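Local coordinates for protein serine proteinase inhibitor A (Sagittaria sagittifolia, PDB 3E8L) that inhibits serine proteinases, very likely blocking trypsin and chymotrypsin simultaneously through two reactive sites on one beta-trefoil domain, at residues N26-S34 / D62-S70; M79-F87 / F128-T136. The protein carries 2 engineered substitutions. All blocks are in the same frame, centred on the assembly; numbering follows the deposited sequence.

Contact 1. Residues N26-S34 / D62-S70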
loop_
_atom_site.group_PDB
_atom_site.type_symbol
_atom_site.label_atom_id
_atom_site.label_comp_id
_atom_site.label_asym_id
_atom_site.label_seq_id
_atom_site.Cartn_x
_atom_site.Cartn_y
_atom_site.Cartn_z
ATOM N N ASN A 26 -4.418 16.887 -10.205
ATOM C CA ASN A 26 -4.784 15.924 -11.221
ATOM C C ASN A 26 -3.558 15.100 -11.553
ATOM O O ASN A 26 -2.652 15.558 -12.241
ATOM C CB ASN A 26 -5.316 16.636 -12.463
ATOM C CG ASN A 26 -6.697 17.220 -12.247
ATOM O OD1 ASN A 26 -7.685 16.492 -12.172
ATOM N ND2 ASN A 26 -6.772 18.539 -12.149
ATOM N N TYR A 27 -3.533 13.882 -11.034
ATOM C CA TYR A 27 -2.395 13.009 -11.170
ATOM C C TYR A 27 -2.278 12.423 -12.569
ATOM O O TYR A 27 -3.282 12.193 -13.229
ATOM C CB TYR A 27 -2.442 11.876 -10.126
ATOM C CG TYR A 27 -3.786 11.201 -9.838
ATOM C CD1 TYR A 27 -4.325 11.226 -8.539
ATOM C CD2 TYR A 27 -4.488 10.492 -10.829
ATOM C CE1 TYR A 27 -5.536 10.587 -8.230
ATOM C CE2 TYR A 27 -5.719 9.852 -10.533
ATOM C CZ TYR A 27 -6.231 9.912 -9.225
ATOM O OH TYR A 27 -7.427 9.313 -8.894
ATOM N N PRO A 28 -1.035 12.154 -13.000
ATOM C CA PRO A 28 -0.746 11.585 -14.308
ATOM C C PRO A 28 -1.144 10.110 -14.349
ATOM O O PRO A 28 -1.041 9.403 -13.338
ATOM C CB PRO A 28 0.776 11.735 -14.424
ATOM C CG PRO A 28 1.195 12.577 -13.218
ATOM C CD PRO A 28 0.189 12.307 -12.197
ATOM N N LEU A 29 -1.611 9.656 -15.506
ATOM C CA LEU A 29 -2.159 8.324 -15.615
ATOM C C LEU A 29 -1.546 7.591 -16.773
ATOM O O LEU A 29 -1.225 8.188 -17.801
ATOM C CB LEU A 29 -3.675 8.370 -15.775
ATOM C CG LEU A 29 -4.533 8.847 -14.608
ATOM C CD1 LEU A 29 -5.979 9.031 -15.070
ATOM C CD2 LEU A 29 -4.449 7.870 -13.451
ATOM N N TYR A 30 -1.362 6.289 -16.569
ATOM C CA TYR A 30 -0.777 5.387 -17.561
ATOM C C TYR A 30 -1.584 4.103 -17.595
ATOM O O TYR A 30 -2.048 3.640 -16.568
ATOM C CB TYR A 30 0.689 5.080 -17.210
ATOM C CG TYR A 30 1.534 6.338 -17.146
ATOM C CD1 TYR A 30 1.544 7.133 -16.007
ATOM C CD2 TYR A 30 2.273 6.754 -18.241
ATOM C CE1 TYR A 30 2.274 8.291 -15.958
ATOM C CE2 TYR A 30 3.029 7.916 -18.194
ATOM C CZ TYR A 30 3.026 8.680 -17.054
ATOM O OH TYR A 30 3.761 9.840 -17.016
ATOM N N THR A 31 -1.771 3.543 -18.779
ATOM C CA THR A 31 -2.171 2.149 -18.868
ATOM C C THR A 31 -0.905 1.302 -18.871
ATOM O O THR A 31 0.184 1.796 -19.193
ATOM C CB THR A 31 -3.057 1.871 -20.110
ATOM O OG1 THR A 31 -2.382 2.288 -21.306
ATOM C CG2 THR A 31 -4.396 2.618 -19.999
ATOM N N ILE A 32 -1.028 0.044 -18.484
ATOM C CA ILE A 32 0.120 -0.855 -18.481
ATOM C C ILE A 32 -0.114 -1.903 -19.579
ATOM O O ILE A 32 -0.995 -2.737 -19.474
ATOM C CB ILE A 32 0.377 -1.465 -17.064
ATOM C CG1 ILE A 32 0.604 -0.359 -16.013
ATOM C CG2 ILE A 32 1.535 -2.433 -17.090
ATOM C CD1 ILE A 32 0.761 -0.855 -14.565
ATOM N N GLN A 33 0.650 -1.817 -20.658
ATOM C CA GLN A 33 0.448 -2.684 -21.812
ATOM C C GLN A 33 1.481 -3.786 -21.827
ATOM O O GLN A 33 2.639 -3.535 -21.533
ATOM C CB GLN A 33 0.544 -1.883 -23.113
ATOM C CG GLN A 33 -0.812 -1.570 -23.796
ATOM C CD GLN A 33 -1.603 -0.445 -23.101
ATOM O OE1 GLN A 33 -1.018 0.468 -22.518
ATOM N NE2 GLN A 33 -2.933 -0.510 -23.167
ATOM N N SER A 34 1.068 -5.007 -22.160
ATOM C CA SER A 34 2.023 -6.084 -22.423
ATOM C C SER A 34 2.850 -5.762 -23.657
ATOM O O SER A 34 2.309 -5.368 -24.691
ATOM C CB SER A 34 1.318 -7.420 -22.615
ATOM O OG SER A 34 2.208 -8.368 -23.185
ATOM N N ASP A 62 -8.869 -3.923 -26.299
ATOM C CA ASP A 62 -9.609 -3.535 -25.124
ATOM C C ASP A 62 -8.730 -2.501 -24.454
ATOM O O ASP A 62 -7.519 -2.657 -24.389
ATOM N N ARG A 63 -9.313 -1.404 -24.021
ATOM C CA ARG A 63 -8.501 -0.396 -23.395
ATOM C C ARG A 63 -8.148 -0.956 -22.038
ATOM O O ARG A 63 -8.955 -1.646 -21.416
ATOM C CB ARG A 63 -9.288 0.900 -23.241
ATOM N N GLY A 64 -6.936 -0.683 -21.584
ATOM C CA GLY A 64 -6.578 -1.064 -20.245
ATOM C C GLY A 64 -7.142 0.002 -19.334
ATOM O O GLY A 64 -7.642 1.015 -19.785
ATOM N N LEU A 65 -7.064 -0.228 -18.043
ATOM C CA LEU A 65 -7.438 0.771 -17.079
ATOM C C LEU A 65 -6.272 1.654 -16.770
ATOM O O LEU A 65 -5.150 1.254 -16.831
ATOM C CB LEU A 65 -7.982 0.167 -15.813
ATOM C CG LEU A 65 -9.305 -0.548 -15.750
ATOM C CD1 LEU A 65 -9.317 -1.338 -14.515
ATOM C CD2 LEU A 65 -10.436 0.381 -15.730
ATOM N N PRO A 66 -6.570 2.893 -16.476
ATOM C CA PRO A 66 -5.561 3.873 -16.081
ATOM C C PRO A 66 -5.010 3.561 -14.700
ATOM O O PRO A 66 -5.771 3.196 -13.815
ATOM C CB PRO A 66 -6.349 5.189 -16.030
ATOM C CG PRO A 66 -7.642 4.936 -16.692
ATOM C CD PRO A 66 -7.915 3.495 -16.568
ATOM N N VAL A 67 -3.701 3.714 -14.518
ATOM C CA VAL A 67 -3.056 3.458 -13.240
ATOM C C VAL A 67 -2.294 4.690 -12.771
ATOM O O VAL A 67 -1.572 5.310 -13.534
ATOM C CB VAL A 67 -2.055 2.280 -13.322
ATOM C CG1 VAL A 67 -1.607 1.849 -11.919
ATOM C CG2 VAL A 67 -2.635 1.092 -14.094
ATOM N N GLY A 68 -2.448 5.034 -11.497
ATOM C CA GLY A 68 -1.653 6.089 -10.865
ATOM C C GLY A 68 -0.572 5.449 -10.017
ATOM O O GLY A 68 -0.784 4.383 -9.414
ATOM N N PHE A 69 0.586 6.094 -9.970
ATOM C CA PHE A 69 1.741 5.570 -9.251
ATOM C C PHE A 69 2.084 6.497 -8.116
ATOM O O PHE A 69 2.223 7.705 -8.301
ATOM C CB PHE A 69 2.938 5.418 -10.186
ATOM C CG PHE A 69 2.635 4.622 -11.421
ATOM C CD1 PHE A 69 2.263 3.271 -11.326
ATOM C CD2 PHE A 69 2.693 5.223 -12.680
ATOM C CE1 PHE A 69 1.962 2.532 -12.470
ATOM C CE2 PHE A 69 2.400 4.490 -13.830
ATOM C CZ PHE A 69 2.033 3.142 -13.718
ATOM N N SER A 70 2.208 5.955 -6.918
ATOM C CA SER A 70 2.475 6.840 -5.805
ATOM C C SER A 70 3.500 6.290 -4.830
ATOM O O SER A 70 3.838 5.110 -4.874
ATOM C CB SER A 70 1.167 7.285 -5.148
ATOM O OG SER A 70 0.577 6.233 -4.455
HETATM O O HOH W 1 -3.723 -0.679 -17.681
#

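Contact 2. Residues M79-F87 / F128-T136. With SO4 (sulfate ion), chain I.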
loop_
_atom_site.group_PDB
_atom_site.type_symbol
_atom_site.label_atom_id
_atom_site.label_comp_id
_atom_site.label_asym_id
_atom_site.label_seq_id
_atom_site.Cartn_x
_atom_site.Cartn_y
_atom_site.Cartn_z
ATOM N N MET A 79 9.048 8.158 -11.592
ATOM C CA MET A 79 9.243 6.766 -11.197
ATOM C C MET A 79 10.682 6.352 -11.498
ATOM O O MET A 79 11.148 6.521 -12.626
ATOM C CB MET A 79 8.211 5.852 -11.890
ATOM C CG MET A 79 8.452 4.374 -11.722
ATOM S SD MET A 79 7.193 3.187 -12.282
ATOM C CE MET A 79 5.914 4.165 -13.013
ATOM N N GLN A 80 11.385 5.837 -10.485
ATOM C CA GLN A 80 12.788 5.414 -10.655
ATOM C C GLN A 80 12.947 3.900 -10.675
ATOM O O GLN A 80 12.332 3.202 -9.879
ATOM C CB GLN A 80 13.710 6.031 -9.595
ATOM C CG GLN A 80 14.082 7.500 -9.829
ATOM C CD GLN A 80 14.608 8.201 -8.561
ATOM O OE1 GLN A 80 14.409 7.714 -7.428
ATOM N NE2 GLN A 80 15.278 9.350 -8.746
ATOM N N LEU A 81 13.782 3.410 -11.592
ATOM C CA LEU A 81 14.095 1.986 -11.716
ATOM C C LEU A 81 14.519 1.373 -10.397
ATOM O O LEU A 81 15.323 1.939 -9.673
ATOM C CB LEU A 81 15.194 1.782 -12.746
ATOM C CG LEU A 81 14.901 1.144 -14.105
ATOM C CD1 LEU A 81 13.456 1.069 -14.438
ATOM C CD2 LEU A 81 15.673 1.877 -15.180
ATOM N N GLY A 82 13.924 0.236 -10.064
ATOM C CA GLY A 82 14.256 -0.462 -8.833
ATOM C C GLY A 82 13.501 0.036 -7.615
ATOM O O GLY A 82 13.519 -0.610 -6.554
ATOM N N SER A 83 12.845 1.185 -7.743
ATOM C CA SER A 83 12.145 1.762 -6.599
ATOM C C SER A 83 10.773 1.144 -6.474
ATOM O O SER A 83 10.318 0.416 -7.349
ATOM C CB SER A 83 12.014 3.274 -6.727
ATOM O OG SER A 83 13.182 3.904 -6.280
ATOM N N ARG A 84 10.112 1.451 -5.379
ATOM C CA ARG A 84 8.838 0.820 -5.067
ATOM C C ARG A 84 7.687 1.809 -4.987
ATOM O O ARG A 84 7.801 2.878 -4.386
ATOM C CB ARG A 84 8.961 -0.029 -3.793
ATOM C CG ARG A 84 9.435 -1.422 -4.121
ATOM C CD ARG A 84 10.957 -1.532 -4.276
ATOM N NE ARG A 84 11.494 -1.597 -2.939
ATOM C CZ ARG A 84 12.193 -2.595 -2.442
ATOM N NH1 ARG A 84 12.538 -3.627 -3.193
ATOM N NH2 ARG A 84 12.563 -2.522 -1.179
ATOM N N TYR A 85 6.585 1.431 -5.615
ATOM C CA TYR A 85 5.424 2.290 -5.714
ATOM C C TYR A 85 4.121 1.555 -5.522
ATOM O O TYR A 85 4.004 0.362 -5.830
ATOM C CB TYR A 85 5.420 2.989 -7.060
ATOM C CG TYR A 85 6.696 3.724 -7.283
ATOM C CD1 TYR A 85 6.949 4.927 -6.624
ATOM C CD2 TYR A 85 7.669 3.209 -8.126
ATOM C CE1 TYR A 85 8.145 5.608 -6.819
ATOM C CE2 TYR A 85 8.864 3.870 -8.321
ATOM C CZ TYR A 85 9.102 5.063 -7.669
ATOM O OH TYR A 85 10.293 5.708 -7.883
ATOM N N LYS A 86 3.145 2.291 -4.997
ATOM C CA LYS A 86 1.759 1.854 -4.930
ATOM C C LYS A 86 1.152 2.048 -6.321
ATOM O O LYS A 86 1.282 3.131 -6.906
ATOM C CB LYS A 86 1.049 2.712 -3.891
ATOM C CG LYS A 86 -0.439 2.458 -3.666
ATOM C CD LYS A 86 -0.797 3.093 -2.305
ATOM C CE LYS A 86 -2.234 3.564 -2.217
ATOM N NZ LYS A 86 -2.377 4.638 -1.193
ATOM N N PHE A 87 0.532 0.996 -6.856
ATOM C CA PHE A 87 -0.178 1.045 -8.149
ATOM C C PHE A 87 -1.675 1.143 -7.873
ATOM O O PHE A 87 -2.199 0.365 -7.088
ATOM C CB PHE A 87 0.094 -0.231 -8.951
ATOM C CG PHE A 87 1.447 -0.272 -9.630
ATOM C CD1 PHE A 87 2.557 0.389 -9.089
ATOM C CD2 PHE A 87 1.615 -1.013 -10.807
ATOM C CE1 PHE A 87 3.805 0.324 -9.726
ATOM C CE2 PHE A 87 2.848 -1.084 -11.433
ATOM C CZ PHE A 87 3.939 -0.417 -10.904
ATOM N N PHE A 128 -2.107 -2.754 0.462
ATOM C CA PHE A 128 -1.537 -2.591 -0.854
ATOM C C PHE A 128 -0.144 -3.150 -0.809
ATOM O O PHE A 128 0.455 -3.252 0.252
ATOM C CB PHE A 128 -1.529 -1.133 -1.313
ATOM C CG PHE A 128 -0.731 -0.232 -0.446
ATOM C CD1 PHE A 128 -1.269 0.297 0.726
ATOM C CD2 PHE A 128 0.561 0.124 -0.797
ATOM C CE1 PHE A 128 -0.516 1.143 1.545
ATOM C CE2 PHE A 128 1.302 0.985 0.026
ATOM C CZ PHE A 128 0.764 1.479 1.188
ATOM N N SER A 129 0.353 -3.534 -1.971
ATOM C CA SER A 129 1.726 -3.947 -2.067
ATOM C C SER A 129 2.515 -2.886 -2.821
ATOM O O SER A 129 1.967 -1.875 -3.273
ATOM C CB SER A 129 1.799 -5.327 -2.706
ATOM O OG SER A 129 1.023 -6.225 -1.923
ATOM N N TRP A 130 3.812 -3.111 -2.912
ATOM C CA TRP A 130 4.727 -2.138 -3.447
ATOM C C TRP A 130 5.324 -2.754 -4.693
ATOM O O TRP A 130 5.946 -3.812 -4.632
ATOM C CB TRP A 130 5.814 -1.854 -2.415
ATOM C CG TRP A 130 5.352 -1.083 -1.191
ATOM C CD1 TRP A 130 5.092 -1.585 0.065
ATOM C CD2 TRP A 130 5.109 0.334 -1.112
ATOM N NE1 TRP A 130 4.713 -0.560 0.922
ATOM C CE2 TRP A 130 4.710 0.620 0.223
ATOM C CE3 TRP A 130 5.191 1.387 -2.040
ATOM C CZ2 TRP A 130 4.398 1.911 0.647
ATOM C CZ3 TRP A 130 4.889 2.671 -1.612
ATOM C CH2 TRP A 130 4.493 2.926 -0.281
ATOM N N PHE A 131 5.128 -2.104 -5.833
ATOM C CA PHE A 131 5.601 -2.654 -7.085
ATOM C C PHE A 131 6.773 -1.884 -7.670
ATOM O O PHE A 131 6.890 -0.664 -7.525
ATOM C CB PHE A 131 4.444 -2.815 -8.060
ATOM C CG PHE A 131 3.377 -3.721 -7.538
ATOM C CD1 PHE A 131 3.297 -5.044 -7.970
ATOM C CD2 PHE A 131 2.467 -3.271 -6.587
ATOM C CE1 PHE A 131 2.308 -5.904 -7.475
ATOM C CE2 PHE A 131 1.484 -4.120 -6.093
ATOM C CZ PHE A 131 1.415 -5.436 -6.536
ATOM N N GLU A 132 7.633 -2.640 -8.336
ATOM C CA GLU A 132 8.943 -2.208 -8.743
ATOM C C GLU A 132 8.996 -2.430 -10.241
ATOM O O GLU A 132 8.598 -3.497 -10.713
ATOM C CB GLU A 132 9.956 -3.116 -8.035
ATOM C CG GLU A 132 11.426 -2.791 -8.226
ATOM C CD GLU A 132 12.331 -3.680 -7.385
ATOM O OE1 GLU A 132 11.977 -3.977 -6.229
ATOM O OE2 GLU A 132 13.406 -4.080 -7.868
ATOM N N ALA A 133 9.434 -1.425 -10.997
ATOM C CA ALA A 133 9.731 -1.637 -12.413
ATOM C C ALA A 133 11.201 -1.999 -12.498
ATOM O O ALA A 133 12.065 -1.284 -11.964
ATOM C CB ALA A 133 9.450 -0.393 -13.230
ATOM N N ARG A 134 11.489 -3.118 -13.141
ATOM C CA ARG A 134 12.861 -3.555 -13.321
ATOM C C ARG A 134 13.190 -3.495 -14.800
ATOM O O ARG A 134 12.314 -3.730 -15.645
ATOM C CB ARG A 134 13.045 -4.982 -12.803
ATOM C CG ARG A 134 13.205 -5.075 -11.317
ATOM C CD ARG A 134 13.441 -6.509 -10.910
ATOM N NE ARG A 134 13.382 -6.664 -9.456
ATOM C CZ ARG A 134 13.203 -7.818 -8.827
ATOM N NH1 ARG A 134 13.056 -8.943 -9.507
ATOM N NH2 ARG A 134 13.175 -7.840 -7.506
ATOM N N SER A 135 14.449 -3.201 -15.111
ATOM C CA SER A 135 14.876 -3.045 -16.499
ATOM C C SER A 135 14.925 -4.362 -17.277
ATOM O O SER A 135 15.016 -5.458 -16.704
ATOM C CB SER A 135 16.226 -2.343 -16.564
ATOM O OG SER A 135 17.232 -3.205 -16.066
ATOM N N THR A 136 14.870 -4.213 -18.596
ATOM C CA THR A 136 14.925 -5.319 -19.559
ATOM C C THR A 136 15.992 -4.944 -20.564
ATOM O O THR A 136 16.480 -3.815 -20.534
ATOM C CB THR A 136 13.520 -5.515 -20.213
ATOM O OG1 THR A 136 12.660 -6.148 -19.254
ATOM C CG2 THR A 136 13.540 -6.352 -21.472
HETATM S S SO4 I . 1.256 5.776 0.016
HETATM O O1 SO4 I . 0.110 5.208 0.730
HETATM O O2 SO4 I . 0.850 6.973 -0.717
HETATM O O3 SO4 I . 2.334 6.084 0.958
HETATM O O4 SO4 I . 1.754 4.812 -0.959
HETATM O O HOH W 2 9.968 1.413 -10.094
#

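Contact 1. Residues N26-S34 / D62-S70
In this beta-trefoil of the plant (leguminous, STI-like) Kunitz-type inhibitors, Y30 and V67 form a single antiparallel bridge where strands 30-34 and 67-70 meet at a steep angle, 103° between their directions. As a hydrogen-bonded pair, Y30 N gives to V67 O at 3.2 Å and V67 N to Y30 O. No second bridge follows; a water takes over, accepting from I32 N at 2.9 Å and donating to L65 O, while T31 CG2 rests against the carbonyl oxygens of G64 and L65. Among the buried aromatics, the Y30 and F69 rings are tilted 30° apart and slid past each other, with centroids 5.8 Å apart, so they barely overlap; Y30 CD1 meets F69 CE2. The Y30 hydroxyl is held by the backbone N of Q20. I32 has CG1 anti to its carbonyl carbon (chi1 -58°) and an extended chain beyond, which carries CD1 to the edge of the F69 ring and to V67 CG2 at 3.9 Å. F181 and F87 add two more aromatic rings around F69. L29 reaches over with both methyls, CD2 beside the V67 carbonyl and L29 CD1 4.0 Å from P66 CB.

Contact 2. Residues M79-F87 / F128-T136
E132 and R84 form a salt bridge across the two strands: R84 NH1 gives a nearly straight bond (170°) to E132 OE1 at 3.1 Å, in the R84 guanidinium plane, on the syn side of the oxygen but 31° out of the carboxylate plane. E132 OE2 takes R134 NE from above the carboxylate plane at 3.0 Å. Two arginines thus share one carboxylate, which probably stabilises its negative charge; R84 NE and R134 NH2 continue to the carbonyl oxygens of E150 and C156. Bends at chi2 and chi3 bring the R84 head back beside the extended E132. In the backbone, Y85 and F131 make a hydrogen-bonded antiparallel pair, with F131 N to Y85 O at 2.7 Å. Beyond it, a type II turn from Q80 to S83 presents G82 N to A133 O at 3.1 Å, and a water joins Q80 O, S83 O and A133 N. K86 runs across one face of the F128 ring: CD packs 3.7 Å from the centroid, NZ makes a cation-pi contact at 4.9 Å, and NZ also hydrogen-bonds O1 of a sulfate, probably from the crystallisation liquor. F131 CB sits over a face of the F87 ring in a CH-pi contact, while W101 meets both phenylalanines. Strands 84-89 and 130-135 are antiparallel neighbours, between 67-70 and 142-147, in the beta-trefoil characteristic of this inhibitor family.

Contact 1 ends on strand 67-70 and contact 2 begins just before strand 84-89, its sheet neighbour, so the two follow in series with centres 14 Å apart. S70 O and K86 N make a probable hydrogen bond at 2.9 Å. Thus 67-70 links strand 30-34, through the Y30-V67 bridge, to the sheet that contact 2 extends to 130-135. Their apolar sides also merge: M79 CE lies 3.4 Å from F69 CD2, and the F69 and F87 rings meet edge-to-face. The sulfate, probably a crystallisation ion, lies on the contact 2 side. Each contact also reaches the chain of another protein: contact 1 through a hydrogen bond at Y27 N, contact 2 through one at S135 OG with packing at L81, R84 and R134.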